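Local coordinates for uncharacterized egV family protein COG1307 (Ruminococcus gnavus, PDB 3JR7) that is of unknown function but probably binds a lipid, perhaps a fatty acid, at residues 44-49 with 55-60; 78-83 with 285-290; 148-153 with 161-166. All coordinates share one frame; numbering follows the deposited sequence.

Overall arrangement
Interactions 1 and 2 adjoin, their centres about 9 Å apart. Both reach the same mixed sheet, in which strands 42-51 and 79-81 are neighbours: G48 N lies 2.9 Å from S81 O, a probable hydrogen bond. Interaction 1 is a partly buried hairpin gripped by backbone hydrogen bonds; interaction 2, also partly buried, brings residues over 200 apart in sequence together through methyl groups and a pair of hydroxyls, beside a bound polyether. Interaction 3 lies about 28 Å from interaction 2 between centres, on the opposite side of the chain's centre. It is a buried contact of two successive helices, apolar in character and without a hydrogen bond across it.

Interaction 1 (44-49 with 55-60); sequences HVALGI and QWTDDD
A beta hairpin of strands 42-51 and 54-57 brings I49 against W56 as an antiparallel hydrogen-bonded pair. I49 N donates to W56 O at 2.8 Å, and W56 N returns the bond to I49 O over the same length, nearly straight at 177°. Next to it G48 and T57 form a non-hydrogen-bonded pair, where G48 CA approaches W56 O to 3.5 Å in a CA-H...O contact. A third backbone bond follows, D58 N to L47 O at 2.9 Å, with D58 at the centre of an inverse gamma turn. Side chains then take over. With CG2 anti to its backbone N, T57 lays this methyl against A46 CB, tightly, at 3.3 Å. On the face shared by I49 and W56, the CD1 end of I49 reaches D58 CB at 3.9 Å, the two side chains crossing at a slant. The D58 carboxylate turns to partners outside the hairpin: OD2 accepts from S28 OG and from I284 N at the start of helix 283-289, which fixes the carboxylate between two parts of the chain. I49 rests on I284 and V287 of that helix, and the W56 side chain touches E66, L67 and K70 of helix 64-73. L47 lines the pocket that holds a bound polyether, which places this antiparallel beta hairpin at the border of the ligand pocket of a DegV-family fold.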
loop_
_atom_site.group_PDB
_atom_site.type_symbol
_atom_site.label_atom_id
_atom_site.label_comp_id
_atom_site.label_asym_id
_atom_site.label_seq_id
_atom_site.Cartn_x
_atom_site.Cartn_y
_atom_site.Cartn_z
ATOM N N HIS A 44 -1.751 13.062 0.119
ATOM C CA HIS A 44 -1.544 12.106 1.204
ATOM C C HIS A 44 -2.203 12.647 2.469
ATOM O O HIS A 44 -2.212 13.845 2.698
ATOM C CB HIS A 44 -0.051 11.885 1.556
ATOM C CG HIS A 44 0.683 10.938 0.653
ATOM N ND1 HIS A 44 0.227 9.657 0.381
ATOM C CD2 HIS A 44 1.894 11.040 0.054
ATOM C CE1 HIS A 44 1.101 9.031 -0.384
ATOM N NE2 HIS A 44 2.115 9.855 -0.617
ATOM N N VAL A 45 -2.686 11.730 3.295
ATOM C CA VAL A 45 -3.023 11.945 4.694
ATOM C C VAL A 45 -2.081 11.083 5.504
ATOM O O VAL A 45 -2.036 9.842 5.330
ATOM C CB VAL A 45 -4.518 11.632 4.978
ATOM C CG1 VAL A 45 -4.829 11.655 6.450
ATOM C CG2 VAL A 45 -5.377 12.669 4.262
ATOM N N ALA A 46 -1.295 11.729 6.367
ATOM C CA ALA A 46 -0.156 11.087 7.028
ATOM C C ALA A 46 -0.550 10.267 8.224
ATOM O O ALA A 46 -1.416 10.678 9.033
ATOM C CB ALA A 46 0.886 12.160 7.445
ATOM N N LEU A 47 0.060 9.088 8.325
ATOM C CA LEU A 47 0.038 8.325 9.556
ATOM C C LEU A 47 1.148 8.785 10.489
ATOM O O LEU A 47 2.033 9.541 10.084
ATOM C CB LEU A 47 0.220 6.825 9.268
ATOM C CG LEU A 47 -1.021 6.078 8.817
ATOM C CD1 LEU A 47 -1.255 6.202 7.288
ATOM C CD2 LEU A 47 -0.961 4.618 9.288
ATOM N N GLY A 48 1.095 8.323 11.732
ATOM C CA GLY A 48 2.167 8.582 12.726
ATOM C C GLY A 48 3.089 7.396 12.911
ATOM O O GLY A 48 2.671 6.260 12.756
ATOM N N ILE A 49 4.358 7.659 13.253
ATOM C CA ILE A 49 5.308 6.593 13.578
ATOM C C ILE A 49 5.927 6.958 14.909
ATOM O O ILE A 49 6.296 8.089 15.103
ATOM C CB ILE A 49 6.422 6.445 12.527
ATOM C CG1 ILE A 49 5.864 5.964 11.194
ATOM C CG2 ILE A 49 7.565 5.470 13.018
ATOM C CD1 ILE A 49 6.713 6.439 10.008
ATOM N N GLN A 55 8.511 10.724 17.827
ATOM C CA GLN A 55 7.201 10.631 17.271
ATOM C C GLN A 55 7.363 11.392 16.014
ATOM O O GLN A 55 7.702 12.585 16.082
ATOM C CB GLN A 55 6.226 11.408 18.108
ATOM C CG GLN A 55 5.609 10.676 19.192
ATOM C CD GLN A 55 4.660 11.587 19.930
ATOM O OE1 GLN A 55 4.173 12.588 19.363
ATOM N NE2 GLN A 55 4.405 11.280 21.199
ATOM N N TRP A 56 7.122 10.732 14.889
ATOM C CA TRP A 56 7.236 11.352 13.591
ATOM C C TRP A 56 5.925 11.228 12.793
ATOM O O TRP A 56 5.129 10.341 13.039
ATOM C CB TRP A 56 8.284 10.611 12.777
ATOM C CG TRP A 56 9.717 10.973 13.007
ATOM C CD1 TRP A 56 10.250 12.231 13.131
ATOM C CD2 TRP A 56 10.818 10.067 13.019
ATOM N NE1 TRP A 56 11.632 12.152 13.250
ATOM C CE2 TRP A 56 11.996 10.832 13.191
ATOM C CE3 TRP A 56 10.925 8.685 12.912
ATOM C CZ2 TRP A 56 13.257 10.250 13.251
ATOM C CZ3 TRP A 56 12.172 8.111 12.970
ATOM C CH2 TRP A 56 13.325 8.887 13.142
ATOM N N THR A 57 5.772 12.091 11.807
ATOM C CA THR A 57 4.701 12.032 10.854
ATOM C C THR A 57 5.290 11.415 9.596
ATOM O O THR A 57 6.412 11.775 9.169
ATOM C CB THR A 57 4.088 13.441 10.627
ATOM O OG1 THR A 57 3.578 13.903 11.884
ATOM C CG2 THR A 57 2.948 13.424 9.621
ATOM N N ASP A 58 4.563 10.432 9.045
ATOM C CA ASP A 58 4.988 9.775 7.822
ATOM C C ASP A 58 4.697 10.700 6.672
ATOM O O ASP A 58 3.651 10.627 6.039
ATOM C CB ASP A 58 4.288 8.421 7.633
ATOM C CG ASP A 58 4.642 7.741 6.306
ATOM O OD1 ASP A 58 5.630 8.164 5.639
ATOM O OD2 ASP A 58 3.923 6.780 5.912
ATOM N N ASP A 59 5.667 11.561 6.374
ATOM C CA ASP A 59 5.522 12.455 5.275
ATOM C C ASP A 59 6.881 12.679 4.587
ATOM O O ASP A 59 7.898 12.030 4.917
ATOM C CB ASP A 59 4.827 13.745 5.744
ATOM C CG ASP A 59 5.692 14.592 6.685
ATOM O OD1 ASP A 59 6.953 14.473 6.704
ATOM O OD2 ASP A 59 5.093 15.400 7.387
ATOM N N ASP A 60 6.879 13.584 3.622
ATOM C CA ASP A 60 7.992 13.735 2.682
ATOM C C ASP A 60 9.207 14.336 3.345
ATOM O O ASP A 60 10.303 14.291 2.802
ATOM C CB ASP A 60 7.512 14.575 1.508
ATOM C CG ASP A 60 6.125 14.075 0.999
ATOM O OD1 ASP A 60 6.155 13.052 0.252
ATOM O OD2 ASP A 60 5.039 14.640 1.408
#

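Interaction 2 (78-83 with 285-290)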
loop_
_atom_site.group_PDB
_atom_site.type_symbol
_atom_site.label_atom_id
_atom_site.label_comp_id
_atom_site.label_asym_id
_atom_site.label_seq_id
_atom_site.Cartn_x
_atom_site.Cartn_y
_atom_site.Cartn_z
ATOM N N ALA A 78 9.042 -0.538 16.559
ATOM C CA ALA A 78 8.307 0.680 16.192
ATOM C C ALA A 78 6.781 0.483 16.355
ATOM O O ALA A 78 6.291 -0.629 16.277
ATOM C CB ALA A 78 8.638 1.113 14.772
ATOM N N LYS A 79 6.066 1.567 16.621
ATOM C CA LYS A 79 4.585 1.556 16.723
ATOM C C LYS A 79 4.110 2.589 15.735
ATOM O O LYS A 79 4.866 3.488 15.377
ATOM C CB LYS A 79 4.084 1.948 18.118
ATOM C CG LYS A 79 4.441 0.983 19.253
ATOM C CD LYS A 79 4.047 -0.489 18.968
ATOM C CE LYS A 79 5.126 -1.448 19.498
ATOM N NZ LYS A 79 4.767 -2.922 19.430
ATOM N N THR A 80 2.871 2.450 15.278
ATOM C CA THR A 80 2.335 3.367 14.270
ATOM C C THR A 80 0.904 3.775 14.651
ATOM O O THR A 80 0.265 3.123 15.498
ATOM C CB THR A 80 2.413 2.745 12.858
ATOM O OG1 THR A 80 1.738 1.479 12.807
ATOM C CG2 THR A 80 3.903 2.555 12.433
ATOM N N SER A 81 0.402 4.849 14.055
ATOM C CA SER A 81 -0.987 5.239 14.316
ATOM C C SER A 81 -1.646 5.687 13.031
ATOM O O SER A 81 -1.020 6.358 12.228
ATOM C CB SER A 81 -1.077 6.378 15.369
ATOM O OG SER A 81 -0.197 7.437 15.057
ATOM N N CYS A 82 -2.925 5.365 12.870
ATOM C CA CYS A 82 -3.650 5.769 11.657
ATOM C C CYS A 82 -3.990 7.277 11.724
ATOM O O CYS A 82 -3.877 7.897 12.770
ATOM C CB CYS A 82 -4.894 4.902 11.503
ATOM S SG CYS A 82 -6.132 5.195 12.834
ATOM N N PRO A 83 -4.363 7.896 10.601
ATOM C CA PRO A 83 -4.758 9.308 10.680
ATOM C C PRO A 83 -6.065 9.433 11.424
ATOM O O PRO A 83 -6.801 8.447 11.493
ATOM C CB PRO A 83 -4.995 9.681 9.213
ATOM C CG PRO A 83 -4.323 8.622 8.431
ATOM C CD PRO A 83 -4.486 7.385 9.229
ATOM N N SER A 285 5.387 1.815 5.090
ATOM C CA SER A 285 5.856 0.636 4.387
ATOM C C SER A 285 7.253 0.212 4.873
ATOM O O SER A 285 7.518 -0.972 5.087
ATOM C CB SER A 285 5.828 0.877 2.873
ATOM O OG SER A 285 4.472 0.970 2.355
ATOM N N THR A 286 8.142 1.194 5.043
ATOM C CA THR A 286 9.468 0.937 5.600
ATOM C C THR A 286 9.399 0.338 6.993
ATOM O O THR A 286 10.067 -0.672 7.271
ATOM C CB THR A 286 10.275 2.212 5.614
ATOM O OG1 THR A 286 10.541 2.582 4.244
ATOM C CG2 THR A 286 11.544 2.046 6.429
ATOM N N VAL A 287 8.559 0.905 7.860
ATOM C CA VAL A 287 8.451 0.396 9.215
ATOM C C VAL A 287 8.068 -1.088 9.262
ATOM O O VAL A 287 8.637 -1.865 10.037
ATOM C CB VAL A 287 7.451 1.230 10.034
ATOM C CG1 VAL A 287 7.102 0.540 11.352
ATOM C CG2 VAL A 287 8.016 2.679 10.291
ATOM N N TYR A 288 7.096 -1.495 8.448
ATOM C CA TYR A 288 6.619 -2.883 8.454
ATOM C C TYR A 288 7.385 -3.810 7.502
ATOM O O TYR A 288 7.504 -5.008 7.777
ATOM C CB TYR A 288 5.096 -2.920 8.229
ATOM C CG TYR A 288 4.368 -2.391 9.457
ATOM C CD1 TYR A 288 4.217 -3.191 10.592
ATOM C CD2 TYR A 288 3.947 -1.094 9.543
ATOM C CE1 TYR A 288 3.581 -2.750 11.705
ATOM C CE2 TYR A 288 3.298 -0.601 10.718
ATOM C CZ TYR A 288 3.133 -1.440 11.784
ATOM O OH TYR A 288 2.541 -1.022 12.968
ATOM N N ALA A 289 7.920 -3.289 6.406
ATOM C CA ALA A 289 8.666 -4.149 5.468
ATOM C C ALA A 289 10.093 -4.409 5.945
ATOM O O ALA A 289 10.679 -5.486 5.718
ATOM C CB ALA A 289 8.673 -3.535 4.068
ATOM N N ASN A 290 10.672 -3.375 6.521
ATOM C CA ASN A 290 12.031 -3.370 7.035
ATOM C C ASN A 290 13.058 -3.421 5.921
ATOM O O ASN A 290 12.741 -3.658 4.722
ATOM C CB ASN A 290 12.260 -4.491 8.079
ATOM C CG ASN A 290 11.672 -4.154 9.432
ATOM O OD1 ASN A 290 10.861 -4.917 9.996
ATOM N ND2 ASN A 290 12.096 -3.028 9.986
#
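T80 and Y288 meet through their hydroxyls, OG1 and OH lying 2.6 Å apart in a hydrogen bond that either could donate, although the position of OG1 is less certain. The threonine oxygen sits in the plane of the tyrosine ring, at its edge, and the two side chains come from opposite directions. T80 OG1 stands between the backbone N and the carbonyl carbon (chi1 56°), which leaves the CG2 methyl to lie 3.6 Å from Y288 CE2. The same methyl approaches V287 CG1 to 3.9 Å. V287 CG1 is thus shared: it also touches A78 CB at 3.8 Å and lies over one face of the Y288 ring, toward its rim. A valine branch is thereby set among A78, just ahead of the strand, T80 within it, and an aromatic ring. Further out, N189 ND2 is hydrogen-bonded to both Y288 OH and A78 O, tying the phenol to the beginning of segment 78-83. T185 of helix 184-188 touches both V287 and Y288. From the other side, strand 79-81 is held to strand 42-51 by backbone bonds of K79 with Q50 and S81 with G48. T80, S81, C82, S285 and Y288 all line the cleft occupied by a bound polyether, probably from the crystallisation liquor; this is consistent with the lipid-binding pocket of DegV-family proteins, here bordered by an edge of sheet and a helix.

Interaction 3 (148-153 with 161-166)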
loop_
_atom_site.group_PDB
_atom_site.type_symbol
_atom_site.label_atom_id
_atom_site.label_comp_id
_atom_site.label_asym_id
_atom_site.label_seq_id
_atom_site.Cartn_x
_atom_site.Cartn_y
_atom_site.Cartn_z
ATOM N N LEU A 148 -4.110 5.083 -9.035
ATOM C CA LEU A 148 -3.921 5.146 -10.506
ATOM C C LEU A 148 -5.178 4.732 -11.278
ATOM O O LEU A 148 -5.557 5.330 -12.302
ATOM C CB LEU A 148 -2.704 4.308 -10.957
ATOM C CG LEU A 148 -1.330 4.882 -10.604
ATOM C CD1 LEU A 148 -0.185 3.964 -10.866
ATOM C CD2 LEU A 148 -1.102 6.264 -11.365
ATOM N N LYS A 149 -5.843 3.707 -10.779
ATOM C CA LYS A 149 -7.071 3.253 -11.403
ATOM C C LYS A 149 -8.198 4.299 -11.306
ATOM O O LYS A 149 -8.938 4.493 -12.259
ATOM C CB LYS A 149 -7.509 1.909 -10.767
ATOM C CG LYS A 149 -8.716 1.214 -11.419
ATOM C CD LYS A 149 -8.525 0.966 -12.945
ATOM C CE LYS A 149 -7.657 -0.201 -13.252
ATOM N NZ LYS A 149 -7.605 -0.574 -14.741
ATOM N N VAL A 150 -8.327 4.959 -10.154
ATOM C CA VAL A 150 -9.284 6.057 -10.017
ATOM C C VAL A 150 -9.032 7.084 -11.119
ATOM O O VAL A 150 -9.948 7.477 -11.845
ATOM C CB VAL A 150 -9.220 6.743 -8.609
ATOM C CG1 VAL A 150 -10.099 8.038 -8.626
ATOM C CG2 VAL A 150 -9.596 5.757 -7.510
ATOM N N GLN A 151 -7.788 7.497 -11.264
ATOM C CA GLN A 151 -7.434 8.512 -12.269
ATOM C C GLN A 151 -7.724 8.013 -13.678
ATOM O O GLN A 151 -8.181 8.762 -14.523
ATOM C CB GLN A 151 -5.944 8.857 -12.132
ATOM C CG GLN A 151 -5.353 9.855 -13.201
ATOM C CD GLN A 151 -3.826 10.011 -13.051
ATOM O OE1 GLN A 151 -3.106 9.045 -12.944
ATOM N NE2 GLN A 151 -3.367 11.210 -12.987
ATOM N N GLN A 152 -7.440 6.738 -13.931
ATOM C CA GLN A 152 -7.701 6.157 -15.251
ATOM C C GLN A 152 -9.201 6.205 -15.559
ATOM O O GLN A 152 -9.608 6.684 -16.626
ATOM C CB GLN A 152 -7.146 4.724 -15.330
ATOM C CG GLN A 152 -7.370 4.032 -16.697
ATOM C CD GLN A 152 -7.121 2.514 -16.653
ATOM O OE1 GLN A 152 -6.728 1.949 -15.630
ATOM N NE2 GLN A 152 -7.378 1.858 -17.757
ATOM N N CYS A 153 -10.026 5.784 -14.607
ATOM C CA CYS A 153 -11.490 5.858 -14.759
ATOM C C CYS A 153 -11.990 7.285 -14.982
ATOM O O CYS A 153 -12.835 7.540 -15.864
ATOM C CB CYS A 153 -12.158 5.283 -13.544
ATOM S SG CYS A 153 -11.834 3.518 -13.377
ATOM N N GLU A 161 -20.266 7.201 -9.595
ATOM C CA GLU A 161 -20.616 5.821 -9.246
ATOM C C GLU A 161 -19.969 4.795 -10.153
ATOM O O GLU A 161 -19.675 3.715 -9.679
ATOM C CB GLU A 161 -22.112 5.608 -9.183
ATOM C CG GLU A 161 -22.758 6.524 -8.143
ATOM C CD GLU A 161 -22.685 5.935 -6.749
ATOM O OE1 GLU A 161 -22.938 4.700 -6.539
ATOM O OE2 GLU A 161 -22.401 6.723 -5.831
ATOM N N GLU A 162 -19.758 5.118 -11.428
ATOM C CA GLU A 162 -19.014 4.227 -12.322
ATOM C C GLU A 162 -17.544 4.048 -11.902
ATOM O O GLU A 162 -17.005 2.931 -11.931
ATOM C CB GLU A 162 -19.087 4.652 -13.788
ATOM C CG GLU A 162 -20.439 4.338 -14.465
ATOM C CD GLU A 162 -20.694 5.123 -15.751
ATOM O OE1 GLU A 162 -19.937 6.074 -16.020
ATOM O OE2 GLU A 162 -21.676 4.802 -16.488
ATOM N N VAL A 163 -16.915 5.130 -11.491
ATOM C CA VAL A 163 -15.554 5.046 -10.984
ATOM C C VAL A 163 -15.556 4.140 -9.739
ATOM O O VAL A 163 -14.706 3.245 -9.611
ATOM C CB VAL A 163 -14.971 6.430 -10.627
ATOM C CG1 VAL A 163 -13.561 6.279 -9.936
ATOM C CG2 VAL A 163 -14.915 7.392 -11.857
ATOM N N VAL A 164 -16.491 4.352 -8.825
ATOM C CA VAL A 164 -16.575 3.506 -7.593
ATOM C C VAL A 164 -16.714 2.018 -7.961
ATOM O O VAL A 164 -15.947 1.145 -7.459
ATOM C CB VAL A 164 -17.727 3.966 -6.659
ATOM C CG1 VAL A 164 -17.985 2.963 -5.554
ATOM C CG2 VAL A 164 -17.393 5.363 -6.040
ATOM N N GLU A 165 -17.666 1.705 -8.855
ATOM C CA GLU A 165 -17.821 0.320 -9.280
ATOM C C GLU A 165 -16.556 -0.238 -9.935
ATOM O O GLU A 165 -16.149 -1.372 -9.611
ATOM C CB GLU A 165 -19.040 0.153 -10.194
ATOM C CG GLU A 165 -19.223 -1.279 -10.739
ATOM C CD GLU A 165 -20.509 -1.477 -11.567
ATOM O OE1 GLU A 165 -20.972 -0.497 -12.155
ATOM O OE2 GLU A 165 -21.006 -2.616 -11.677
ATOM N N SER A 166 -15.949 0.502 -10.871
ATOM C CA SER A 166 -14.774 -0.008 -11.605
ATOM C C SER A 166 -13.591 -0.234 -10.682
ATOM O O SER A 166 -12.845 -1.217 -10.832
ATOM C CB SER A 166 -14.326 0.904 -12.755
ATOM O OG SER A 166 -15.413 1.077 -13.641
#
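Segments 148-153 and 161-166 belong to successive helices, 141-155 and 160-173, joined by a short connection into a helical hairpin. The axes of the two segments approach to 9.5 Å, with their N-to-C directions 140° apart, closer to antiparallel than to perpendicular. The backbones come nearest at C153 and V163, whose CA atoms are 5.6 Å apart. V163 meets C153 with both its methyls: CG2 lies 3.9 Å from C153 CB, while CG1, anti to the backbone N (chi1 174°), touches that carbon too and extends to V150 CG1 at 4.1 Å. The V150 and V163 side chains cross at about a right angle, and both rest on Y100 of strand 98-103, so the helix pair covers the sheet there. M158 in the connection touches C153, V163 and S166, closing the contact at the turn. One helical turn beyond V163, S166 presents its CB to C153 SG at 3.7 Å. The serine hydroxyl bends back onto its own helix: S166 OG donates to E162 O at 3.0 Å from above the carbonyl plane, while S166 N reaches that same oxygen from the opposite face.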